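Local coordinates for tRNA (uracil(54)-C(5))-methyltransferase (Pyrococcus abyssi, PDB 2JJQ), which methylates C5 of uridine 54 in tRNA, using S-adenosyl-L-methionine as the methyl donor, at residues Phe160-Leu171 against Leu192-Lys201. Residues are numbered along the deposited sequence; the frame is centred on the assembly and turned at random.
Sequences FGKTSREAIERL and LRYMVLREGK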
ATOM      1  N   PHE A 160      -0.475  11.677   4.217  1.00 19.47           N
ATOM      2  CA  PHE A 160       0.322  12.094   3.058  1.00 20.04           C
ATOM      3  C   PHE A 160       1.233  13.276   3.397  1.00 20.40           C
ATOM      4  O   PHE A 160       2.410  13.301   3.043  1.00 20.54           O
ATOM      5  CB  PHE A 160      -0.608  12.441   1.900  1.00 21.45           C
ATOM      6  CG  PHE A 160       0.123  12.719   0.616  1.00 19.93           C
ATOM      7  CD1 PHE A 160       0.354  11.682  -0.289  1.00 19.96           C
ATOM      8  CD2 PHE A 160       0.607  14.002   0.328  1.00 21.44           C
ATOM      9  CE1 PHE A 160       1.049  11.898  -1.475  1.00 17.03           C
ATOM     10  CE2 PHE A 160       1.293  14.254  -0.898  1.00 20.26           C
ATOM     11  CZ  PHE A 160       1.544  13.163  -1.772  1.00 16.71           C
ATOM     12  N   GLY A 161       0.671  14.283   4.082  1.00 19.99           N
ATOM     13  CA  GLY A 161       1.448  15.399   4.569  1.00 19.45           C
ATOM     14  C   GLY A 161       0.997  16.708   3.930  1.00 19.40           C
ATOM     15  O   GLY A 161       0.011  16.756   3.151  1.00 18.09           O
ATOM     16  N   LYS A 162       1.754  17.752   4.238  1.00 20.08           N
ATOM     17  CA  LYS A 162       1.374  19.128   3.888  1.00 21.12           C
ATOM     18  C   LYS A 162       1.204  19.392   2.412  1.00 20.48           C
ATOM     19  O   LYS A 162       0.507  20.310   2.057  1.00 20.74           O
ATOM     20  CB  LYS A 162       2.409  20.127   4.393  1.00 22.57           C
ATOM     21  CG  LYS A 162       3.833  19.745   4.086  1.00 27.34           C
ATOM     22  CD  LYS A 162       4.747  20.986   4.094  1.00 36.30           C
ATOM     23  CE  LYS A 162       6.223  20.605   4.068  1.00 40.85           C
ATOM     24  NZ  LYS A 162       7.094  21.821   4.176  1.00 44.15           N
ATOM     25  N   THR A 163       1.890  18.636   1.558  1.00 19.46           N
ATOM     26  CA  THR A 163       1.678  18.795   0.112  1.00 19.97           C
ATOM     27  C   THR A 163       0.220  18.661  -0.217  1.00 19.46           C
ATOM     28  O   THR A 163      -0.226  19.250  -1.184  1.00 19.27           O
ATOM     29  CB  THR A 163       2.511  17.766  -0.691  1.00 19.87           C
ATOM     30  OG1 THR A 163       3.880  17.993  -0.384  1.00 18.60           O
ATOM     31  CG2 THR A 163       2.326  17.897  -2.193  1.00 18.36           C
ATOM     32  N   SER A 164      -0.528  17.854   0.537  1.00 19.89           N
ATOM     33  CA  SER A 164      -1.924  17.610   0.137  1.00 20.44           C
ATOM     34  C   SER A 164      -2.743  18.892   0.356  1.00 19.69           C
ATOM     35  O   SER A 164      -3.562  19.253  -0.434  1.00 19.82           O
ATOM     36  CB  SER A 164      -2.541  16.415   0.900  1.00 20.82           C
ATOM     37  OG  SER A 164      -2.548  16.678   2.293  1.00 23.14           O
ATOM     38  N   ARG A 165      -2.480  19.588   1.441  1.00 21.08           N
ATOM     39  CA  ARG A 165      -3.133  20.891   1.718  1.00 21.55           C
ATOM     40  C   ARG A 165      -2.953  21.893   0.559  1.00 21.47           C
ATOM     41  O   ARG A 165      -3.933  22.484   0.044  1.00 22.76           O
ATOM     42  CB  ARG A 165      -2.534  21.484   3.012  1.00 21.37           C
ATOM     43  CG  ARG A 165      -3.279  22.790   3.461  1.00 24.19           C
ATOM     44  CD  ARG A 165      -2.818  23.246   4.846  1.00 30.11           C
ATOM     45  NE  ARG A 165      -3.417  22.425   5.893  1.00 37.18           N
ATOM     46  CZ  ARG A 165      -4.658  22.587   6.377  1.00 39.11           C
ATOM     47  NH1 ARG A 165      -5.454  23.558   5.923  1.00 39.34           N
ATOM     48  NH2 ARG A 165      -5.107  21.776   7.330  1.00 38.60           N
ATOM     49  N   GLU A 166      -1.703  22.036   0.107  1.00 22.89           N
ATOM     50  CA  GLU A 166      -1.372  22.859  -1.049  1.00 22.66           C
ATOM     51  C   GLU A 166      -2.097  22.393  -2.346  1.00 21.27           C
ATOM     52  O   GLU A 166      -2.655  23.211  -3.116  1.00 20.22           O
ATOM     53  CB  GLU A 166       0.155  22.931  -1.292  1.00 24.27           C
ATOM     54  CG  GLU A 166       0.423  23.425  -2.764  1.00 27.85           C
ATOM     55  CD  GLU A 166       1.896  23.701  -3.132  1.00 33.34           C
ATOM     56  OE1 GLU A 166       2.809  23.417  -2.324  1.00 34.47           O
ATOM     57  OE2 GLU A 166       2.128  24.185  -4.275  1.00 35.05           O
ATOM     58  N   ALA A 167      -2.108  21.092  -2.609  1.00 19.60           N
ATOM     59  CA  ALA A 167      -2.744  20.610  -3.825  1.00 18.40           C
ATOM     60  C   ALA A 167      -4.228  20.878  -3.784  1.00 17.70           C
ATOM     61  O   ALA A 167      -4.817  21.273  -4.771  1.00 16.75           O
ATOM     62  CB  ALA A 167      -2.467  19.085  -4.035  1.00 18.39           C
ATOM     63  N   ILE A 168      -4.834  20.606  -2.634  1.00 18.00           N
ATOM     64  CA  ILE A 168      -6.247  20.827  -2.477  1.00 18.48           C
ATOM     65  C   ILE A 168      -6.535  22.320  -2.664  1.00 18.61           C
ATOM     66  O   ILE A 168      -7.415  22.716  -3.410  1.00 18.28           O
ATOM     67  CB  ILE A 168      -6.751  20.255  -1.143  1.00 19.44           C
ATOM     68  CG1 ILE A 168      -6.684  18.711  -1.206  1.00 19.60           C
ATOM     69  CG2 ILE A 168      -8.239  20.604  -0.937  1.00 18.97           C
ATOM     70  CD1 ILE A 168      -6.873  18.057   0.181  1.00 21.64           C
ATOM     71  N   GLU A 169      -5.757  23.166  -2.028  1.00 19.54           N
ATOM     72  CA  GLU A 169      -6.084  24.573  -2.177  1.00 21.49           C
ATOM     73  C   GLU A 169      -5.924  25.060  -3.624  1.00 20.77           C
ATOM     74  O   GLU A 169      -6.802  25.773  -4.117  1.00 21.22           O
ATOM     75  CB  GLU A 169      -5.324  25.415  -1.162  1.00 22.10           C
ATOM     76  CG  GLU A 169      -3.888  25.677  -1.448  1.00 31.24           C
ATOM     77  CD  GLU A 169      -3.288  26.606  -0.384  1.00 39.76           C
ATOM     78  OE1 GLU A 169      -3.222  26.189   0.799  1.00 42.85           O
ATOM     79  OE2 GLU A 169      -2.913  27.756  -0.731  1.00 42.86           O
ATOM     80  N   ARG A 170      -4.870  24.624  -4.337  1.00 20.61           N
ATOM     81  CA  ARG A 170      -4.741  24.965  -5.754  1.00 20.27           C
ATOM     82  C   ARG A 170      -5.867  24.360  -6.575  1.00 19.06           C
ATOM     83  O   ARG A 170      -6.306  24.917  -7.579  1.00 18.87           O
ATOM     84  CB  ARG A 170      -3.431  24.473  -6.341  1.00 20.26           C
ATOM     85  CG  ARG A 170      -2.167  24.880  -5.611  1.00 24.05           C
ATOM     86  CD  ARG A 170      -1.844  26.307  -5.754  1.00 31.83           C
ATOM     87  NE  ARG A 170      -0.439  26.515  -5.332  1.00 36.65           N
ATOM     88  CZ  ARG A 170       0.555  26.672  -6.200  1.00 36.09           C
ATOM     89  NH1 ARG A 170       0.271  26.658  -7.489  1.00 31.52           N
ATOM     90  NH2 ARG A 170       1.805  26.881  -5.791  1.00 38.45           N
ATOM     91  N   LEU A 171      -6.297  23.163  -6.188  1.00 18.65           N
ATOM     92  CA  LEU A 171      -7.298  22.505  -6.999  1.00 18.52           C
ATOM     93  C   LEU A 171      -8.583  23.338  -6.969  1.00 18.35           C
ATOM     94  O   LEU A 171      -9.275  23.487  -7.975  1.00 17.42           O
ATOM     95  CB  LEU A 171      -7.592  21.093  -6.448  1.00 18.29           C
ATOM     96  CG  LEU A 171      -8.686  20.339  -7.219  1.00 19.67           C
ATOM     97  CD1 LEU A 171      -8.500  20.241  -8.746  1.00 20.59           C
ATOM     98  CD2 LEU A 171      -8.852  18.909  -6.584  1.00 21.35           C
ATOM     99  N   LEU A 192     -14.434  16.119 -14.019  1.00 17.87           N
ATOM    100  CA  LEU A 192     -13.308  15.804 -13.149  1.00 20.02           C
ATOM    101  C   LEU A 192     -13.712  14.773 -12.058  1.00 19.75           C
ATOM    102  O   LEU A 192     -14.681  14.986 -11.339  1.00 19.98           O
ATOM    103  CB  LEU A 192     -12.772  17.124 -12.539  1.00 20.73           C
ATOM    104  CG  LEU A 192     -11.545  17.131 -11.648  1.00 24.65           C
ATOM    105  CD1 LEU A 192     -10.393  16.374 -12.351  1.00 24.98           C
ATOM    106  CD2 LEU A 192     -11.164  18.606 -11.353  1.00 25.33           C
ATOM    107  N   ARG A 193     -12.971  13.669 -11.929  1.00 18.98           N
ATOM    108  CA  ARG A 193     -13.347  12.604 -10.967  1.00 18.17           C
ATOM    109  C   ARG A 193     -12.367  12.493  -9.772  1.00 17.41           C
ATOM    110  O   ARG A 193     -12.810  12.465  -8.622  1.00 17.05           O
ATOM    111  CB  ARG A 193     -13.488  11.256 -11.679  1.00 17.21           C
ATOM    112  CG  ARG A 193     -14.482  11.265 -12.850  1.00 18.28           C
ATOM    113  CD  ARG A 193     -15.893  11.654 -12.317  1.00 19.69           C
ATOM    114  NE  ARG A 193     -16.946  11.813 -13.327  1.00 23.05           N
ATOM    115  CZ  ARG A 193     -17.800  10.846 -13.658  1.00 22.21           C
ATOM    116  NH1 ARG A 193     -17.666   9.661 -13.097  1.00 24.04           N
ATOM    117  NH2 ARG A 193     -18.749  11.058 -14.567  1.00 22.77           N
ATOM    118  N   TYR A 194     -11.055  12.408 -10.037  1.00 15.45           N
ATOM    119  CA  TYR A 194     -10.059  12.247  -8.974  1.00 13.94           C
ATOM    120  C   TYR A 194      -8.864  13.147  -9.214  1.00 14.73           C
ATOM    121  O   TYR A 194      -8.487  13.384 -10.384  1.00 14.44           O
ATOM    122  CB  TYR A 194      -9.511  10.780  -8.913  1.00 14.60           C
ATOM    123  CG  TYR A 194     -10.521   9.760  -8.427  1.00 14.65           C
ATOM    124  CD1 TYR A 194     -10.692   9.519  -7.075  1.00 18.23           C
ATOM    125  CD2 TYR A 194     -11.285   9.045  -9.334  1.00 16.32           C
ATOM    126  CE1 TYR A 194     -11.629   8.611  -6.633  1.00 17.46           C
ATOM    127  CE2 TYR A 194     -12.249   8.095  -8.896  1.00 19.73           C
ATOM    128  CZ  TYR A 194     -12.401   7.896  -7.533  1.00 21.12           C
ATOM    129  OH  TYR A 194     -13.336   6.992  -7.067  1.00 20.24           O
ATOM    130  N   MET A 195      -8.240  13.583  -8.120  1.00 13.86           N
ATOM    131  CA  MET A 195      -6.912  14.163  -8.166  1.00 15.10           C
ATOM    132  C   MET A 195      -6.053  13.153  -7.405  1.00 14.79           C
ATOM    133  O   MET A 195      -6.277  12.951  -6.221  1.00 13.92           O
ATOM    134  CB  MET A 195      -6.852  15.488  -7.409  1.00 14.56           C
ATOM    135  CG  MET A 195      -5.381  15.979  -7.209  1.00 18.02           C
ATOM    136  SD  MET A 195      -5.179  17.701  -6.697  1.00 19.52           S
ATOM    137  CE  MET A 195      -5.783  17.646  -4.998  1.00 16.56           C
ATOM    138  N   VAL A 196      -5.127  12.500  -8.096  1.00 13.92           N
ATOM    139  CA  VAL A 196      -4.232  11.548  -7.403  1.00 14.36           C
ATOM    140  C   VAL A 196      -2.912  12.254  -7.180  1.00 15.09           C
ATOM    141  O   VAL A 196      -2.342  12.826  -8.131  1.00 15.01           O
ATOM    142  CB  VAL A 196      -3.989  10.280  -8.254  1.00 15.47           C
ATOM    143  CG1 VAL A 196      -2.912   9.355  -7.535  1.00 14.14           C
ATOM    144  CG2 VAL A 196      -5.290   9.521  -8.563  1.00 15.92           C
ATOM    145  N   LEU A 197      -2.429  12.284  -5.948  1.00 13.48           N
ATOM    146  CA  LEU A 197      -1.219  13.024  -5.648  1.00 14.53           C
ATOM    147  C   LEU A 197      -0.144  12.005  -5.295  1.00 14.77           C
ATOM    148  O   LEU A 197      -0.403  11.070  -4.543  1.00 13.33           O
ATOM    149  CB  LEU A 197      -1.469  13.935  -4.442  1.00 16.46           C
ATOM    150  CG  LEU A 197      -2.160  15.265  -4.697  1.00 22.62           C
ATOM    151  CD1 LEU A 197      -2.574  15.895  -3.333  1.00 26.73           C
ATOM    152  CD2 LEU A 197      -1.120  16.179  -5.402  1.00 23.42           C
ATOM    153  N   ARG A 198       1.051  12.160  -5.854  1.00 12.76           N
ATOM    154  CA  ARG A 198       2.165  11.308  -5.469  1.00 12.83           C
ATOM    155  C   ARG A 198       3.354  12.158  -5.132  1.00 12.67           C
ATOM    156  O   ARG A 198       3.514  13.274  -5.689  1.00 12.90           O
ATOM    157  CB  ARG A 198       2.494  10.325  -6.603  1.00 10.82           C
ATOM    158  CG  ARG A 198       1.270   9.486  -6.971  1.00 14.60           C
ATOM    159  CD  ARG A 198       1.551   8.395  -7.977  1.00 18.61           C
ATOM    160  NE  ARG A 198       2.250   7.304  -7.293  1.00 22.68           N
ATOM    161  CZ  ARG A 198       2.353   6.063  -7.756  1.00 25.01           C
ATOM    162  NH1 ARG A 198       1.810   5.735  -8.926  1.00 20.26           N
ATOM    163  NH2 ARG A 198       3.031   5.172  -7.043  1.00 19.58           N
ATOM    164  N   GLU A 199       4.212  11.682  -4.224  1.00 11.78           N
ATOM    165  CA  GLU A 199       5.434  12.420  -4.008  1.00 14.26           C
ATOM    166  C   GLU A 199       6.590  11.550  -3.573  1.00 13.96           C
ATOM    167  O   GLU A 199       6.380  10.484  -2.975  1.00 15.29           O
ATOM    168  CB  GLU A 199       5.256  13.601  -3.033  1.00 15.54           C
ATOM    169  CG  GLU A 199       5.256  13.289  -1.625  1.00 19.41           C
ATOM    170  CD  GLU A 199       5.072  14.554  -0.744  1.00 23.10           C
ATOM    171  OE1 GLU A 199       5.241  15.709  -1.230  1.00 21.50           O
ATOM    172  OE2 GLU A 199       4.737  14.371   0.440  1.00 20.21           O
ATOM    173  N   GLY A 200       7.787  11.998  -3.887  1.00 12.55           N
ATOM    174  CA  GLY A 200       8.996  11.273  -3.456  1.00 13.10           C
ATOM    175  C   GLY A 200       9.382  11.893  -2.143  1.00 13.56           C
ATOM    176  O   GLY A 200       9.730  13.107  -2.077  1.00 15.88           O
ATOM    177  N   LYS A 201       9.309  11.115  -1.081  1.00 13.15           N
ATOM    178  CA  LYS A 201       9.656  11.691   0.264  1.00 15.49           C
ATOM    179  C   LYS A 201      11.134  12.093   0.337  1.00 16.47           C
ATOM    180  O   LYS A 201      11.481  13.073   1.040  1.00 17.95           O
ATOM    181  CB  LYS A 201       9.327  10.697   1.385  1.00 14.63           C
ATOM    182  CG  LYS A 201       7.855  10.275   1.404  1.00 15.41           C
ATOM    183  CD  LYS A 201       6.913  11.485   1.581  1.00 18.09           C
ATOM    184  CE  LYS A 201       5.487  11.044   1.506  1.00 18.70           C
ATOM    185  NZ  LYS A 201       4.573  12.094   1.967  1.00 18.06           N
TER
HETATM  186  O   HOH W   1       3.496  16.131   2.032  1.00 21.52           O
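A167 rests on L197 where helix 162-178 lies against one face of the mixed sheet that contains strand 192-199, a two-layer alpha/beta packing in the central part of the enzyme. The axes of helical segment 162-171 and strand 192-199 come within 9.7 Å and run at 144°, roughly antiparallel. Packing is tightest here: A167 CB sits over the forked end of L197, touching both methyls, only 3.3 Å from L197 CD1, closer than a usual carbon-carbon contact, and the CA of S164 adds to the cover of that same methyl. Two residues back along the strand, on the same face, the M195 chain bends at its last torsion (chi3 71°), and its CE meets A167 CB, I168 CG1 and, tip to tip, L171 CD2 at 3.7 Å. Beyond it the packing thins to a single pair, L171 CD1 against L192 CD2 at 4.1 Å, the two side chains passing alongside one another, pointing opposite ways. I135 of strand 130-136 and V208 of strand 206-212 also pack against this apolar layer.

The other end, at the start of the helix, is polar and hydrated. S164 OG, which donates to G161 O, also hydrogen-bonds N of C157, a probable [4Fe-4S] ligand by similarity. E199 extends beyond CG, its carboxylate 17° from the plane of the F160 ring, and its CG touches F160 CZ. T163 OG1 donates to E199 OE1 (2.8 Å) from the syn side, while K201 NZ forms a salt bridge to the anti lone pair of E199 OE2. K201 NZ also stands over the F160 face, 4.6 Å from the ring centroid, in a cation-pi contact, and donates to the carbonyls of G126 and R128. A water joins the two segments as well: it accepts from T163 N and donates to F160 O and, at 2.7 Å, to E199 OE2.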